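Side-chain contacts in histidine utilization repressor (Pseudomonas syringae pv. tomato, PDB 2PKH), which probably represses the histidine utilization (hut) genes by binding the hutP region in the absence of inducer, and is represented here by its C-terminal UTRA domain: residues M14-E19 against Q69-Q74; V43-D48 against L105-A110; A78-V83 against Q126-A131; I96-D101 against R132-G137. All blocks are in the same frame, centred on the assembly; numbering follows the deposited sequence.

Interaction 1 of 4, residues M14-E19 against Q69-Q74; sequences MVLKEE and QDFTLQ. With EDO (1,2-ethanediol), chain O.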
loop_
_atom_site.group_PDB
_atom_site.type_symbol
_atom_site.label_atom_id
_atom_site.label_comp_id
_atom_site.label_asym_id
_atom_site.label_seq_id
_atom_site.Cartn_x
_atom_site.Cartn_y
_atom_site.Cartn_z
HETATM N N MSE B 14 -26.757 -5.173 -14.912
HETATM C CA MSE B 14 -27.391 -4.565 -16.109
HETATM C C MSE B 14 -26.988 -5.346 -17.382
HETATM O O MSE B 14 -27.770 -5.424 -18.287
HETATM C CB MSE B 14 -26.992 -3.091 -16.347
HETATM C CG MSE B 14 -27.044 -2.108 -15.074
HETATM SE SE MSE B 14 -28.897 -2.142 -14.400
HETATM C CE MSE B 14 -29.680 -1.041 -15.786
ATOM N N VAL B 15 -25.733 -5.824 -17.440
ATOM C CA VAL B 15 -25.153 -6.523 -18.589
ATOM C C VAL B 15 -24.442 -7.778 -18.116
ATOM O O VAL B 15 -23.724 -7.809 -17.104
ATOM C CB VAL B 15 -24.189 -5.579 -19.393
ATOM C CG1 VAL B 15 -23.518 -6.282 -20.536
ATOM C CG2 VAL B 15 -24.981 -4.416 -19.909
ATOM N N LEU B 16 -24.739 -8.875 -18.771
ATOM C CA LEU B 16 -23.961 -10.132 -18.621
ATOM C C LEU B 16 -24.048 -10.935 -19.945
ATOM O O LEU B 16 -25.029 -11.639 -20.177
ATOM C CB LEU B 16 -24.491 -10.981 -17.449
ATOM C CG LEU B 16 -23.630 -12.221 -17.066
ATOM C CD1 LEU B 16 -22.267 -11.919 -16.531
ATOM C CD2 LEU B 16 -24.411 -13.023 -16.047
ATOM N N LYS B 17 -22.968 -10.864 -20.737
ATOM C CA LYS B 17 -22.993 -11.318 -22.179
ATOM C C LYS B 17 -21.626 -11.592 -22.738
ATOM O O LYS B 17 -20.608 -11.039 -22.277
ATOM C CB LYS B 17 -23.681 -10.292 -23.060
ATOM C CG LYS B 17 -22.949 -9.010 -23.371
ATOM C CD LYS B 17 -23.984 -7.971 -23.800
ATOM C CE LYS B 17 -23.426 -6.533 -24.100
ATOM N NZ LYS B 17 -22.793 -6.652 -25.449
ATOM N N GLU B 18 -21.597 -12.467 -23.745
ATOM C CA GLU B 18 -20.400 -12.671 -24.502
ATOM C C GLU B 18 -20.414 -11.678 -25.640
ATOM O O GLU B 18 -21.477 -11.410 -26.200
ATOM C CB GLU B 18 -20.507 -14.076 -25.082
ATOM C CG GLU B 18 -19.297 -14.559 -25.702
ATOM C CD GLU B 18 -19.502 -16.004 -26.208
ATOM O OE1 GLU B 18 -20.053 -16.891 -25.479
ATOM O OE2 GLU B 18 -19.122 -16.213 -27.343
ATOM N N GLU B 19 -19.247 -11.155 -26.025
ATOM C CA GLU B 19 -19.186 -10.251 -27.179
ATOM C C GLU B 19 -17.756 -10.306 -27.721
ATOM O O GLU B 19 -16.869 -10.811 -27.051
ATOM C CB GLU B 19 -19.508 -8.837 -26.745
ATOM C CG GLU B 19 -18.502 -8.395 -25.617
ATOM C CD GLU B 19 -18.853 -7.097 -24.955
ATOM O OE1 GLU B 19 -19.985 -7.025 -24.455
ATOM O OE2 GLU B 19 -17.996 -6.175 -24.826
ATOM N N GLN B 69 -22.846 -17.188 -13.633
ATOM C CA GLN B 69 -22.857 -16.798 -12.230
ATOM C C GLN B 69 -23.968 -15.755 -11.829
ATOM O O GLN B 69 -24.463 -14.965 -12.688
ATOM C CB GLN B 69 -21.480 -16.251 -11.858
ATOM C CG GLN B 69 -20.303 -17.133 -12.229
ATOM C CD GLN B 69 -20.423 -18.550 -11.633
ATOM O OE1 GLN B 69 -20.751 -18.712 -10.463
ATOM N NE2 GLN B 69 -20.186 -19.565 -12.448
ATOM N N ASP B 70 -24.356 -15.791 -10.543
ATOM C CA ASP B 70 -25.318 -14.869 -9.980
ATOM C C ASP B 70 -24.550 -13.877 -9.135
ATOM O O ASP B 70 -24.251 -14.122 -7.973
ATOM C CB ASP B 70 -26.362 -15.600 -9.140
ATOM C CG ASP B 70 -27.343 -14.645 -8.450
ATOM O OD1 ASP B 70 -27.102 -13.420 -8.444
ATOM O OD2 ASP B 70 -28.368 -15.129 -7.886
ATOM N N PHE B 71 -24.193 -12.745 -9.743
ATOM C CA PHE B 71 -23.353 -11.783 -9.068
ATOM C C PHE B 71 -24.150 -10.882 -8.133
ATOM O O PHE B 71 -23.623 -9.892 -7.621
ATOM C CB PHE B 71 -22.589 -10.953 -10.099
ATOM C CG PHE B 71 -21.630 -11.772 -10.946
ATOM C CD1 PHE B 71 -20.499 -12.383 -10.340
ATOM C CD2 PHE B 71 -21.849 -11.913 -12.341
ATOM C CE1 PHE B 71 -19.630 -13.150 -11.084
ATOM C CE2 PHE B 71 -20.956 -12.626 -13.098
ATOM C CZ PHE B 71 -19.830 -13.244 -12.441
ATOM N N THR B 72 -25.428 -11.205 -7.867
ATOM C CA THR B 72 -26.056 -10.644 -6.646
ATOM C C THR B 72 -25.592 -11.392 -5.392
ATOM O O THR B 72 -25.765 -10.907 -4.290
ATOM C CB THR B 72 -27.621 -10.588 -6.699
ATOM O OG1 THR B 72 -28.157 -11.905 -6.808
ATOM C CG2 THR B 72 -28.080 -9.784 -7.879
ATOM N N LEU B 73 -24.980 -12.566 -5.539
ATOM C CA LEU B 73 -24.547 -13.341 -4.367
ATOM C C LEU B 73 -23.040 -13.237 -4.091
ATOM O O LEU B 73 -22.572 -13.530 -2.986
ATOM C CB LEU B 73 -24.967 -14.822 -4.515
ATOM C CG LEU B 73 -26.450 -15.171 -4.712
ATOM C CD1 LEU B 73 -26.657 -16.696 -4.816
ATOM C CD2 LEU B 73 -27.302 -14.616 -3.554
ATOM N N GLN B 74 -22.282 -12.776 -5.088
ATOM C CA GLN B 74 -20.844 -12.748 -5.025
ATOM C C GLN B 74 -20.376 -11.615 -5.980
ATOM O O GLN B 74 -21.037 -11.372 -6.938
ATOM C CB GLN B 74 -20.349 -14.128 -5.526
ATOM C CG GLN B 74 -18.868 -14.427 -5.338
ATOM C CD GLN B 74 -18.524 -15.837 -5.794
ATOM O OE1 GLN B 74 -19.174 -16.410 -6.689
ATOM N NE2 GLN B 74 -17.534 -16.411 -5.167
HETATM C C1 EDO O . -20.501 -3.922 -25.723
HETATM O O1 EDO O . -19.360 -3.687 -24.856
HETATM C C2 EDO O . -21.825 -3.993 -24.932
HETATM O O2 EDO O . -22.223 -2.715 -24.365
#
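L16 meets F71 where the first strand of the UTRA-domain sheet passes the loop before helix 76-83. Strand 9-20 is the outermost strand on this side of the antiparallel sheet within the chain. The two side chains cross at about a right angle. L16 CD1 lies 3.7 Å from F71 CE2, in the plane of the ring, so the methyl meets the ring edge and not a face. L16 carries its CG anti to the backbone N (chi1 -172°), which extends the side chain from the strand toward the loop. Its other methyl, CD2, sits 3.9 Å from the carbonyl oxygen Q69 O.

The loop folds back on the same ring. Q69 CB covers one face from 3.5 Å above the plane, offset toward the rim, and Q74 O lies at the edge. F71 is buried and also packs on P76 and Y79 of helix 76-83 and on I42 of strand 36-46. T72 N donates to D70 OD1 at 2.8 Å, closing an Asx turn. The amide NE2 of Q69 is held by D65 O.

E19 points to the other side of the strand. There E19 OE1 accepts from H39 ND1, and E19 OE2 accepts from O1 of a bound 1,2-ethanediol, probably from the crystallisation liquor, at 2.8 Å.

Interaction 2 of 4, residues V43-D48 against L105-A110; sequences VHFEND and LLQIDA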
loop_
_atom_site.group_PDB
_atom_site.type_symbol
_atom_site.label_atom_id
_atom_site.label_comp_id
_atom_site.label_asym_id
_atom_site.label_seq_id
_atom_site.Cartn_x
_atom_site.Cartn_y
_atom_site.Cartn_z
ATOM N N VAL B 43 -24.243 -2.324 -11.096
ATOM C CA VAL B 43 -24.256 -1.077 -10.282
ATOM C C VAL B 43 -24.298 -1.602 -8.879
ATOM O O VAL B 43 -25.175 -2.399 -8.517
ATOM C CB VAL B 43 -25.462 -0.211 -10.525
ATOM C CG1 VAL B 43 -25.478 1.135 -9.669
ATOM C CG2 VAL B 43 -25.550 0.188 -12.079
ATOM N N HIS B 44 -23.347 -1.134 -8.102
ATOM C CA HIS B 44 -23.204 -1.503 -6.693
ATOM C C HIS B 44 -23.783 -0.372 -5.841
ATOM O O HIS B 44 -23.490 0.810 -6.092
ATOM C CB HIS B 44 -21.711 -1.674 -6.377
ATOM C CG HIS B 44 -21.100 -2.913 -6.981
ATOM N ND1 HIS B 44 -20.449 -2.896 -8.196
ATOM C CD2 HIS B 44 -21.057 -4.194 -6.557
ATOM C CE1 HIS B 44 -20.000 -4.104 -8.479
ATOM N NE2 HIS B 44 -20.382 -4.913 -7.515
ATOM N N PHE B 45 -24.522 -0.760 -4.813
ATOM C CA PHE B 45 -25.228 0.182 -3.891
ATOM C C PHE B 45 -24.657 -0.012 -2.484
ATOM O O PHE B 45 -24.342 -1.149 -2.111
ATOM C CB PHE B 45 -26.731 -0.132 -3.818
ATOM C CG PHE B 45 -27.475 0.103 -5.118
ATOM C CD1 PHE B 45 -28.252 1.199 -5.267
ATOM C CD2 PHE B 45 -27.328 -0.759 -6.172
ATOM C CE1 PHE B 45 -28.969 1.428 -6.530
ATOM C CE2 PHE B 45 -27.979 -0.530 -7.410
ATOM C CZ PHE B 45 -28.787 0.565 -7.568
ATOM N N GLU B 46 -24.582 1.053 -1.698
ATOM C CA GLU B 46 -24.255 0.902 -0.302
ATOM C C GLU B 46 -25.420 1.535 0.397
ATOM O O GLU B 46 -25.733 2.694 0.160
ATOM C CB GLU B 46 -22.930 1.612 -0.043
ATOM C CG GLU B 46 -22.511 1.815 1.407
ATOM C CD GLU B 46 -21.478 2.953 1.530
ATOM O OE1 GLU B 46 -20.268 2.719 1.284
ATOM O OE2 GLU B 46 -21.883 4.095 1.831
ATOM N N ASN B 47 -26.152 0.742 1.189
ATOM C CA ASN B 47 -27.417 1.189 1.786
ATOM C C ASN B 47 -28.346 1.836 0.789
ATOM O O ASN B 47 -28.848 2.933 1.048
ATOM C CB ASN B 47 -27.170 2.160 2.973
ATOM C CG ASN B 47 -26.269 1.541 4.065
ATOM O OD1 ASN B 47 -26.364 0.335 4.375
ATOM N ND2 ASN B 47 -25.378 2.365 4.648
ATOM N N ASP B 48 -28.574 1.175 -0.346
ATOM C CA ASP B 48 -29.505 1.666 -1.339
ATOM C C ASP B 48 -29.119 2.881 -2.165
ATOM O O ASP B 48 -29.913 3.307 -3.000
ATOM C CB ASP B 48 -30.890 1.891 -0.705
ATOM C CG ASP B 48 -31.382 0.622 -0.019
ATOM O OD1 ASP B 48 -31.206 -0.479 -0.636
ATOM O OD2 ASP B 48 -31.856 0.730 1.131
ATOM N N LEU B 105 -27.685 6.152 -13.884
ATOM C CA LEU B 105 -27.415 4.911 -13.139
ATOM C C LEU B 105 -26.898 5.148 -11.715
ATOM O O LEU B 105 -27.312 4.431 -10.784
ATOM C CB LEU B 105 -26.401 4.039 -13.874
ATOM C CG LEU B 105 -26.735 3.214 -15.125
ATOM C CD1 LEU B 105 -25.653 2.176 -15.257
ATOM C CD2 LEU B 105 -28.137 2.571 -14.981
ATOM N N LEU B 106 -25.985 6.115 -11.537
ATOM C CA LEU B 106 -25.441 6.456 -10.204
ATOM C C LEU B 106 -26.299 7.424 -9.401
ATOM O O LEU B 106 -25.973 7.727 -8.254
ATOM C CB LEU B 106 -24.028 7.075 -10.334
ATOM C CG LEU B 106 -22.856 6.145 -10.716
ATOM C CD1 LEU B 106 -21.512 6.931 -10.934
ATOM C CD2 LEU B 106 -22.657 5.193 -9.653
ATOM N N GLN B 107 -27.398 7.890 -9.967
ATOM C CA GLN B 107 -28.232 8.877 -9.287
ATOM C C GLN B 107 -27.382 10.042 -8.770
ATOM O O GLN B 107 -27.417 10.346 -7.567
ATOM C CB GLN B 107 -28.997 8.237 -8.116
ATOM C CG GLN B 107 -30.098 7.294 -8.637
ATOM C CD GLN B 107 -30.779 6.558 -7.515
ATOM O OE1 GLN B 107 -31.451 7.145 -6.670
ATOM N NE2 GLN B 107 -30.564 5.270 -7.471
ATOM N N ILE B 108 -26.658 10.721 -9.677
ATOM C CA ILE B 108 -25.806 11.888 -9.308
ATOM C C ILE B 108 -26.077 13.052 -10.257
ATOM O O ILE B 108 -26.698 12.907 -11.323
ATOM C CB ILE B 108 -24.285 11.564 -9.404
ATOM C CG1 ILE B 108 -23.969 10.870 -10.733
ATOM C CG2 ILE B 108 -23.920 10.613 -8.291
ATOM C CD1 ILE B 108 -22.403 10.735 -11.105
ATOM N N ASP B 109 -25.664 14.227 -9.803
ATOM C CA ASP B 109 -25.703 15.453 -10.572
ATOM C C ASP B 109 -24.817 15.278 -11.798
ATOM O O ASP B 109 -23.823 14.584 -11.728
ATOM C CB ASP B 109 -25.209 16.574 -9.630
ATOM C CG ASP B 109 -26.324 17.027 -8.659
ATOM O OD1 ASP B 109 -27.435 16.500 -8.767
ATOM O OD2 ASP B 109 -26.131 17.914 -7.812
ATOM N N ALA B 110 -25.167 15.913 -12.903
ATOM C CA ALA B 110 -24.330 15.840 -14.117
ATOM C C ALA B 110 -22.938 16.434 -13.822
ATOM O O ALA B 110 -21.932 15.961 -14.293
ATOM C CB ALA B 110 -25.085 16.572 -15.319
#
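V43 on strand 36-46 and L105 in the last turn of helix 100-106 have their CA atoms 7.3 Å apart, and from there the two backbones diverge. V43 points its side chain at the helix and both of its methyls take part. CG2 reaches L105 CD1 at 3.7 Å, with the two side chains crossing obliquely. CG1, anti to the backbone N (chi1 -179°), lies 3.9 Å from the carbonyl oxygen L105 O. M14 of strand 9-20, selenomethionine in this crystal, touches both V43 and L105, so three elements meet here.

The helix ends in a Schellman motif. Q107 takes a positive phi of 50° and turns the chain out of the helix. R139 binds the carbonyl oxygens of L106 and Q107 at this end through NH1 and NH2.

From this position the Q107 side chain points toward the strand. Its amide NE2 comes 4.3 Å from F45 CE1, near the plane of the ring. NE2 therefore comes to the ring edge, and the approach is a loose one. A bound 1,2-ethanediol, probably from the crystallisation liquor, comes within about 3 Å of the Q107 side chain, measured between nearest atoms. Beyond F45, N47 and D48 form the tight turn of the hairpin into strand 49-59.

Interaction 3 of 4, residues A78-V83 against Q126-A131; sequences AYLSQV and QPVTAA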
loop_
_atom_site.group_PDB
_atom_site.type_symbol
_atom_site.label_atom_id
_atom_site.label_comp_id
_atom_site.label_asym_id
_atom_site.label_seq_id
_atom_site.Cartn_x
_atom_site.Cartn_y
_atom_site.Cartn_z
ATOM N N ALA B 78 -14.455 -11.571 -6.609
ATOM C CA ALA B 78 -14.381 -12.660 -5.658
ATOM C C ALA B 78 -14.479 -13.946 -6.422
ATOM O O ALA B 78 -13.687 -14.868 -6.198
ATOM C CB ALA B 78 -15.521 -12.571 -4.646
ATOM N N TYR B 79 -15.485 -14.056 -7.303
ATOM C CA TYR B 79 -15.609 -15.233 -8.145
ATOM C C TYR B 79 -14.297 -15.566 -8.896
ATOM O O TYR B 79 -13.738 -16.671 -8.781
ATOM C CB TYR B 79 -16.739 -15.070 -9.145
ATOM C CG TYR B 79 -16.779 -16.187 -10.138
ATOM C CD1 TYR B 79 -17.209 -17.449 -9.751
ATOM C CD2 TYR B 79 -16.403 -15.979 -11.473
ATOM C CE1 TYR B 79 -17.232 -18.524 -10.654
ATOM C CE2 TYR B 79 -16.422 -17.029 -12.406
ATOM C CZ TYR B 79 -16.861 -18.306 -11.973
ATOM O OH TYR B 79 -16.935 -19.342 -12.854
ATOM N N LEU B 80 -13.801 -14.586 -9.633
ATOM C CA LEU B 80 -12.591 -14.749 -10.419
ATOM C C LEU B 80 -11.376 -15.161 -9.571
ATOM O O LEU B 80 -10.587 -16.018 -9.963
ATOM C CB LEU B 80 -12.294 -13.464 -11.223
ATOM C CG LEU B 80 -13.199 -13.098 -12.431
ATOM C CD1 LEU B 80 -12.727 -11.744 -12.943
ATOM C CD2 LEU B 80 -13.140 -14.164 -13.509
ATOM N N SER B 81 -11.239 -14.587 -8.396
ATOM C CA SER B 81 -10.114 -14.989 -7.558
ATOM C C SER B 81 -10.228 -16.440 -7.038
ATOM O O SER B 81 -9.236 -17.002 -6.520
ATOM C CB SER B 81 -9.914 -13.968 -6.420
ATOM O OG SER B 81 -10.934 -14.153 -5.467
ATOM N N GLN B 82 -11.404 -17.054 -7.214
ATOM C CA GLN B 82 -11.635 -18.485 -6.933
ATOM C C GLN B 82 -11.238 -19.318 -8.114
ATOM O O GLN B 82 -10.872 -20.464 -7.980
ATOM C CB GLN B 82 -13.119 -18.772 -6.804
ATOM C CG GLN B 82 -13.791 -18.597 -5.487
ATOM C CD GLN B 82 -15.213 -19.164 -5.571
ATOM O OE1 GLN B 82 -16.097 -18.760 -4.827
ATOM N NE2 GLN B 82 -15.431 -20.102 -6.501
ATOM N N VAL B 83 -11.433 -18.771 -9.296
ATOM C CA VAL B 83 -11.260 -19.492 -10.538
ATOM C C VAL B 83 -9.787 -19.597 -10.877
ATOM O O VAL B 83 -9.346 -20.580 -11.436
ATOM C CB VAL B 83 -12.001 -18.742 -11.675
ATOM C CG1 VAL B 83 -11.387 -19.087 -13.030
ATOM C CG2 VAL B 83 -13.445 -19.097 -11.651
ATOM N N GLN B 126 -0.833 -14.104 -17.666
ATOM C CA GLN B 126 -2.065 -14.022 -18.466
ATOM C C GLN B 126 -3.015 -12.972 -17.870
ATOM O O GLN B 126 -3.341 -13.059 -16.695
ATOM C CB GLN B 126 -2.784 -15.358 -18.454
ATOM C CG GLN B 126 -4.055 -15.456 -19.416
ATOM C CD GLN B 126 -4.545 -16.866 -19.533
ATOM O OE1 GLN B 126 -4.466 -17.616 -18.568
ATOM N NE2 GLN B 126 -5.108 -17.232 -20.669
ATOM N N PRO B 127 -3.485 -11.992 -18.685
ATOM C CA PRO B 127 -4.512 -11.051 -18.199
ATOM C C PRO B 127 -5.789 -11.819 -18.033
ATOM O O PRO B 127 -6.123 -12.668 -18.900
ATOM C CB PRO B 127 -4.677 -10.068 -19.360
ATOM C CG PRO B 127 -3.398 -10.168 -20.117
ATOM C CD PRO B 127 -3.108 -11.665 -20.075
ATOM N N VAL B 128 -6.449 -11.622 -16.909
ATOM C CA VAL B 128 -7.657 -12.342 -16.640
ATOM C C VAL B 128 -8.846 -11.431 -16.917
ATOM O O VAL B 128 -9.889 -11.872 -17.466
ATOM C CB VAL B 128 -7.712 -12.780 -15.145
ATOM C CG1 VAL B 128 -9.134 -13.260 -14.747
ATOM C CG2 VAL B 128 -6.658 -13.894 -14.802
ATOM N N THR B 129 -8.709 -10.177 -16.476
ATOM C CA THR B 129 -9.846 -9.287 -16.475
ATOM C C THR B 129 -9.396 -7.800 -16.517
ATOM O O THR B 129 -8.283 -7.478 -16.106
ATOM C CB THR B 129 -10.757 -9.585 -15.229
ATOM O OG1 THR B 129 -11.908 -8.745 -15.282
ATOM C CG2 THR B 129 -9.961 -9.338 -13.879
ATOM N N ALA B 130 -10.227 -6.922 -17.072
ATOM C CA ALA B 130 -9.978 -5.489 -17.062
ATOM C C ALA B 130 -11.298 -4.837 -16.707
ATOM O O ALA B 130 -12.365 -5.297 -17.181
ATOM C CB ALA B 130 -9.503 -5.030 -18.445
ATOM N N ALA B 131 -11.275 -3.798 -15.856
ATOM C CA ALA B 131 -12.540 -3.193 -15.381
ATOM C C ALA B 131 -12.431 -1.678 -15.416
ATOM O O ALA B 131 -11.360 -1.125 -15.177
ATOM C CB ALA B 131 -12.904 -3.667 -13.941
#
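A classic beta bulge in strand 126-136, formed by V128 and T129 opposite T121, receives L80 of helix 76-83. The bulge lets two successive side chains point toward the helix. L80 CD1 sits over the branch point of T129, 3.7 Å from T129 CB and 3.8 Å from T129 CG2. Its other methyl, CD2, is 4.3 Å from V128 CG1, a looser contact. The L80 and T129 side chains are set at a slant to each other.

L80 CD1 meets the whole branched end of T129, the hydroxyl OG1 included. OG1 stands anti to the backbone N (chi1 -177°) and is also hydrogen-bonded within the sheet to F57 O and R56 NH1 of strand 49-59. The buried polar atom is thus satisfied beside an apolar contact. L80 also packs on V58 and A63. On the outer part of the helix, S81 OG donates a hydrogen bond to A78 O at 2.9 Å.

P127 and A130 point to the other side of the strand and pack on L29 and A28 of helix 22-29. Helices on both faces of a six-stranded antiparallel sheet with strand order 1-2-3-6-5-4 are typical of the chorismate lyase-like fold of UTRA domains.

Interaction 4 of 4, residues I96-D101 against R132-G137; sequences ILAEAD and RLIHPG
I134, I96 and A98 carry this contact, and the delta methyl of I134 is its centre. I134 CD1 lies 3.4 Å from I96 CD1, tighter than usual for two carbons. It lies 3.6 Å from A98 CB. The two isoleucines meet methyl to methyl, with their side chains at about a right angle. CG1 of I134 is anti to the backbone N (chi1 169°), and the extended chain reaches I96 and A98. I134 is the buried member of the group.

R132 lies two residues earlier on the same side of the strand. Its chain is extended from CG to NE. Its NH2 passes I96 CD1 at 4.0 Å, an oblique and purely packing approach. The charge is met elsewhere, since R132 NH1 forms a salt bridge with E102 OE2 in helix 100-106.

Strand 113-123 runs between the two strands in the sheet. I134 touches its C114, and the I96 backbone is hydrogen-bonded to the same residue. Helix 100-106 lies over this face, with C103 on A98 and E102 on I134.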
loop_
_atom_site.group_PDB
_atom_site.type_symbol
_atom_site.label_atom_id
_atom_site.label_comp_id
_atom_site.label_asym_id
_atom_site.label_seq_id
_atom_site.Cartn_x
_atom_site.Cartn_y
_atom_site.Cartn_z
ATOM N N ILE B 96 -13.022 12.590 -13.389
ATOM C CA ILE B 96 -13.776 12.919 -14.587
ATOM C C ILE B 96 -15.204 13.294 -14.245
ATOM O O ILE B 96 -15.678 13.078 -13.111
ATOM C CB ILE B 96 -13.811 11.661 -15.533
ATOM C CG1 ILE B 96 -14.664 10.567 -14.887
ATOM C CG2 ILE B 96 -12.309 11.227 -15.967
ATOM C CD1 ILE B 96 -15.182 9.464 -15.862
ATOM N N LEU B 97 -15.907 13.800 -15.255
ATOM C CA LEU B 97 -17.405 13.868 -15.227
ATOM C C LEU B 97 -18.029 12.617 -15.906
ATOM O O LEU B 97 -17.518 12.145 -16.918
ATOM C CB LEU B 97 -17.890 15.151 -15.920
ATOM C CG LEU B 97 -17.588 16.484 -15.261
ATOM C CD1 LEU B 97 -18.201 17.702 -15.997
ATOM C CD2 LEU B 97 -18.058 16.436 -13.781
ATOM N N ALA B 98 -19.091 12.024 -15.326
ATOM C CA ALA B 98 -19.656 10.858 -15.981
ATOM C C ALA B 98 -20.498 11.246 -17.211
ATOM O O ALA B 98 -20.915 12.413 -17.369
ATOM C CB ALA B 98 -20.509 10.067 -14.959
ATOM N N GLU B 99 -20.783 10.269 -18.062
ATOM C CA GLU B 99 -21.696 10.477 -19.198
ATOM C C GLU B 99 -23.102 10.539 -18.673
ATOM O O GLU B 99 -23.403 9.982 -17.594
ATOM C CB GLU B 99 -21.564 9.289 -20.172
ATOM C CG GLU B 99 -20.196 9.188 -20.826
ATOM C CD GLU B 99 -19.852 10.452 -21.574
ATOM O OE1 GLU B 99 -20.700 10.922 -22.362
ATOM O OE2 GLU B 99 -18.772 11.020 -21.320
ATOM N N ALA B 100 -23.997 11.150 -19.444
ATOM C CA ALA B 100 -25.389 11.281 -19.010
ATOM C C ALA B 100 -26.033 9.931 -18.557
ATOM O O ALA B 100 -26.707 9.869 -17.541
ATOM C CB ALA B 100 -26.228 11.966 -20.097
ATOM N N ASP B 101 -25.790 8.847 -19.268
ATOM C CA ASP B 101 -26.430 7.582 -18.863
ATOM C C ASP B 101 -25.839 7.049 -17.574
ATOM O O ASP B 101 -26.548 6.436 -16.772
ATOM C CB ASP B 101 -26.393 6.526 -19.961
ATOM C CG ASP B 101 -27.255 6.894 -21.151
ATOM O OD1 ASP B 101 -28.271 7.618 -21.005
ATOM O OD2 ASP B 101 -26.909 6.445 -22.274
ATOM N N ARG B 132 -13.547 -1.020 -15.579
ATOM C CA ARG B 132 -13.582 0.437 -15.580
ATOM C C ARG B 132 -14.552 0.735 -14.492
ATOM O O ARG B 132 -15.715 0.323 -14.555
ATOM C CB ARG B 132 -14.146 0.929 -16.929
ATOM C CG ARG B 132 -14.189 2.437 -17.093
ATOM C CD ARG B 132 -14.839 2.805 -18.417
ATOM N NE ARG B 132 -14.610 4.236 -18.646
ATOM C CZ ARG B 132 -15.475 5.164 -18.301
ATOM N NH1 ARG B 132 -16.630 4.798 -17.763
ATOM N NH2 ARG B 132 -15.211 6.452 -18.504
ATOM N N LEU B 133 -14.088 1.373 -13.421
ATOM C CA LEU B 133 -14.989 1.513 -12.240
ATOM C C LEU B 133 -15.211 2.998 -12.026
ATOM O O LEU B 133 -14.238 3.776 -11.923
ATOM C CB LEU B 133 -14.309 0.909 -10.999
ATOM C CG LEU B 133 -13.661 -0.489 -11.142
ATOM C CD1 LEU B 133 -12.685 -0.576 -9.992
ATOM C CD2 LEU B 133 -14.805 -1.410 -10.919
ATOM N N ILE B 134 -16.441 3.437 -11.998
ATOM C CA ILE B 134 -16.666 4.880 -11.842
ATOM C C ILE B 134 -17.459 5.081 -10.571
ATOM O O ILE B 134 -18.439 4.362 -10.339
ATOM C CB ILE B 134 -17.217 5.543 -13.172
ATOM C CG1 ILE B 134 -17.699 6.987 -12.946
ATOM C CG2 ILE B 134 -18.351 4.713 -13.782
ATOM C CD1 ILE B 134 -17.764 7.767 -14.409
ATOM N N HIS B 135 -16.988 6.001 -9.735
ATOM C CA HIS B 135 -17.589 6.201 -8.433
ATOM C C HIS B 135 -18.016 7.649 -8.334
ATOM O O HIS B 135 -17.240 8.491 -8.751
ATOM C CB HIS B 135 -16.573 5.966 -7.322
ATOM C CG HIS B 135 -15.774 4.722 -7.475
ATOM N ND1 HIS B 135 -16.075 3.545 -6.808
ATOM C CD2 HIS B 135 -14.714 4.454 -8.261
ATOM C CE1 HIS B 135 -15.166 2.636 -7.100
ATOM N NE2 HIS B 135 -14.340 3.151 -7.996
ATOM N N PRO B 136 -19.212 7.938 -7.749
ATOM C CA PRO B 136 -19.392 9.367 -7.380
ATOM C C PRO B 136 -18.341 9.861 -6.360
ATOM O O PRO B 136 -18.070 9.218 -5.364
ATOM C CB PRO B 136 -20.813 9.405 -6.800
ATOM C CG PRO B 136 -21.494 8.069 -7.263
ATOM C CD PRO B 136 -20.360 7.104 -7.296
ATOM N N GLY B 137 -17.735 10.974 -6.652
ATOM C CA GLY B 137 -16.625 11.450 -5.852
ATOM C C GLY B 137 -17.060 11.742 -4.428
ATOM O O GLY B 137 -16.251 11.657 -3.492
#

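In the fold
All four contacts involve one antiparallel sheet: 1, 2 and 3 bring a loop or helix to it, while 4 joins two of its strands and the A98 link. Interaction 3 is the buried one; the others are partly buried. Interactions 3 and 4 use successive lengths of strand 126-136, under helix 76-83 and beside helix 100-106. Interactions 2 and 4 share helix 100-106, lie about 10 Å apart between centres, and touch through L106 and I108 on P136. Interaction 1 joins interaction 3 through Q74 and Q82, and interaction 2 through M14. All are mainly apolar. A buried hydroxyl takes part in 3, a salt bridge flanks 4, and a ring edge is met in 1 and 2.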